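Fiber protein (PDB 3CNC) forms the trimeric knob at the tip of the adenovirus fiber, which probably attaches the virus to its host-cell receptor CD46. Local coordinates at residues Tyr137-Tyr142 and Ala184-Phe189. Sequence-based numbering, arbitrary orientation.
Sequences YPFITY and AYAMNF
Phe139 carries this contact alone from its side, laying the edge of its ring against the backbone at the start of strand 185-194. Its CG lies anti to the carbonyl carbon and beside the backbone N (chi1 -80°), which sends the ring from the loop toward the strand. CE1 and CZ both reach Ala184 O, each at 3.2 Å. The oxygen sits at the ring edge, near its plane, where C-H groups could be drawn weakly to it. CZ also meets Tyr185 CA at 3.8 Å, again edge-on.

This is the tight part. The packing thins toward Ala186, whose CB points at the loop but stays 4.5 Å from Phe139 CE2. The backbones are well apart, with 8.8 Å between Phe139 CA and Tyr185 CA. The contact buries only 109 Å² in all. Phe139 and Ala184 remain partly exposed, whereas Tyr185 and Ala186 are buried.

Ala184 and Tyr185 both face Phe94 of strand 85-94, so the ring edge rests on a classic beta bulge. Tyr185 CB is directed away from the loop. Asn175 joins the two segments indirectly: its OD1 accepts from Ala186 N and its ND2 donates to Tyr137 O. On the loop side, Tyr137 OH bonds Tyr67 OH of a second subunit, so the same loop also reaches the trimer interface.

The direct contact thus rests on van der Waals packing, probably with a weak C-H to oxygen attraction at one aromatic edge, while stronger polar links between loop and strand pass through Asn175.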
loop_
_atom_site.group_PDB
_atom_site.type_symbol
_atom_site.label_atom_id
_atom_site.label_comp_id
_atom_site.label_asym_id
_atom_site.label_seq_id
_atom_site.Cartn_x
_atom_site.Cartn_y
_atom_site.Cartn_z
ATOM N N TYR A 137 -13.825 11.569 6.709
ATOM C CA TYR A 137 -13.122 12.755 6.243
ATOM C C TYR A 137 -14.163 13.850 6.020
ATOM O O TYR A 137 -14.742 13.961 4.945
ATOM C CB TYR A 137 -12.389 12.416 4.950
ATOM C CG TYR A 137 -11.720 11.046 4.977
ATOM C CD1 TYR A 137 -12.200 9.991 4.198
ATOM C CD2 TYR A 137 -10.617 10.811 5.787
ATOM C CE1 TYR A 137 -11.580 8.732 4.227
ATOM C CE2 TYR A 137 -9.994 9.567 5.832
ATOM C CZ TYR A 137 -10.473 8.534 5.055
ATOM O OH TYR A 137 -9.845 7.313 5.117
ATOM N N PRO A 138 -14.412 14.674 7.046
ATOM C CA PRO A 138 -15.399 15.760 6.982
ATOM C C PRO A 138 -14.944 17.012 6.258
ATOM O O PRO A 138 -13.755 17.227 6.042
ATOM C CB PRO A 138 -15.695 16.070 8.460
ATOM C CG PRO A 138 -15.013 14.948 9.251
ATOM C CD PRO A 138 -13.821 14.598 8.392
ATOM N N PHE A 139 -15.916 17.836 5.883
ATOM C CA PHE A 139 -15.634 19.105 5.241
ATOM C C PHE A 139 -15.458 20.176 6.323
ATOM O O PHE A 139 -16.020 20.060 7.425
ATOM C CB PHE A 139 -16.778 19.503 4.307
ATOM C CG PHE A 139 -16.739 18.814 2.965
ATOM C CD1 PHE A 139 -17.484 17.660 2.735
ATOM C CD2 PHE A 139 -15.965 19.334 1.927
ATOM C CE1 PHE A 139 -17.461 17.036 1.487
ATOM C CE2 PHE A 139 -15.936 18.718 0.677
ATOM C CZ PHE A 139 -16.687 17.566 0.455
ATOM N N ILE A 140 -14.661 21.198 6.018
ATOM C CA ILE A 140 -14.438 22.305 6.952
ATOM C C ILE A 140 -15.774 22.983 7.234
ATOM O O ILE A 140 -16.496 23.354 6.304
ATOM C CB ILE A 140 -13.505 23.359 6.356
ATOM C CG1 ILE A 140 -12.084 22.809 6.287
ATOM C CG2 ILE A 140 -13.583 24.639 7.180
ATOM C CD1 ILE A 140 -11.139 23.706 5.546
ATOM N N THR A 141 -16.091 23.158 8.511
ATOM C CA THR A 141 -17.354 23.769 8.898
ATOM C C THR A 141 -17.204 25.155 9.540
ATOM O O THR A 141 -18.139 25.968 9.516
ATOM C CB THR A 141 -18.130 22.834 9.846
ATOM O OG1 THR A 141 -19.432 23.369 10.077
ATOM C CG2 THR A 141 -17.414 22.691 11.170
ATOM N N TYR A 142 -16.042 25.428 10.126
ATOM C CA TYR A 142 -15.820 26.735 10.726
ATOM C C TYR A 142 -14.460 27.332 10.367
ATOM O O TYR A 142 -13.528 26.622 9.975
ATOM C CB TYR A 142 -16.009 26.697 12.254
ATOM C CG TYR A 142 -15.157 25.695 12.998
ATOM C CD1 TYR A 142 -15.571 24.376 13.143
ATOM C CD2 TYR A 142 -13.939 26.070 13.565
ATOM C CE1 TYR A 142 -14.805 23.453 13.830
ATOM C CE2 TYR A 142 -13.162 25.148 14.259
ATOM C CZ TYR A 142 -13.604 23.840 14.385
ATOM O OH TYR A 142 -12.843 22.909 15.060
ATOM N N ALA A 184 -20.074 17.729 -3.851
ATOM C CA ALA A 184 -20.323 16.863 -2.700
ATOM C C ALA A 184 -19.063 16.179 -2.164
ATOM O O ALA A 184 -18.998 15.821 -0.982
ATOM C CB ALA A 184 -21.366 15.809 -3.066
ATOM N N TYR A 185 -18.062 15.993 -3.024
ATOM C CA TYR A 185 -16.825 15.340 -2.600
ATOM C C TYR A 185 -15.605 15.952 -3.231
ATOM O O TYR A 185 -15.688 16.560 -4.296
ATOM C CB TYR A 185 -16.853 13.857 -2.954
ATOM C CG TYR A 185 -18.102 13.168 -2.490
ATOM C CD1 TYR A 185 -19.224 13.097 -3.312
ATOM C CD2 TYR A 185 -18.187 12.646 -1.199
ATOM C CE1 TYR A 185 -20.405 12.527 -2.858
ATOM C CE2 TYR A 185 -19.367 12.074 -0.732
ATOM C CZ TYR A 185 -20.470 12.018 -1.565
ATOM O OH TYR A 185 -21.637 11.460 -1.104
ATOM N N ALA A 186 -14.465 15.774 -2.575
ATOM C CA ALA A 186 -13.214 16.300 -3.088
ATOM C C ALA A 186 -12.086 15.317 -2.857
ATOM O O ALA A 186 -12.052 14.618 -1.842
ATOM C CB ALA A 186 -12.872 17.648 -2.420
ATOM N N MET A 187 -11.153 15.288 -3.803
ATOM C CA MET A 187 -9.983 14.421 -3.722
ATOM C C MET A 187 -8.833 15.138 -4.424
ATOM O O MET A 187 -8.822 15.246 -5.642
ATOM C CB MET A 187 -10.280 13.083 -4.402
ATOM C CG MET A 187 -9.178 12.047 -4.250
ATOM S SD MET A 187 -9.763 10.391 -4.693
ATOM C CE MET A 187 -9.287 10.291 -6.337
ATOM N N ASN A 188 -7.871 15.639 -3.659
ATOM C CA ASN A 188 -6.746 16.355 -4.253
ATOM C C ASN A 188 -5.415 15.659 -4.069
ATOM O O ASN A 188 -5.133 15.090 -3.012
ATOM C CB ASN A 188 -6.639 17.773 -3.682
ATOM C CG ASN A 188 -7.882 18.584 -3.932
ATOM O OD1 ASN A 188 -8.684 18.248 -4.801
ATOM N ND2 ASN A 188 -8.050 19.666 -3.184
ATOM N N PHE A 189 -4.598 15.707 -5.113
ATOM C CA PHE A 189 -3.282 15.107 -5.063
ATOM C C PHE A 189 -2.266 16.172 -5.425
ATOM O O PHE A 189 -2.532 17.033 -6.268
ATOM C CB PHE A 189 -3.147 13.972 -6.077
ATOM C CG PHE A 189 -4.171 12.898 -5.937
ATOM C CD1 PHE A 189 -5.429 13.047 -6.501
ATOM C CD2 PHE A 189 -3.868 11.722 -5.258
ATOM C CE1 PHE A 189 -6.380 12.036 -6.397
ATOM C CE2 PHE A 189 -4.810 10.695 -5.143
ATOM C CZ PHE A 189 -6.066 10.848 -5.711
#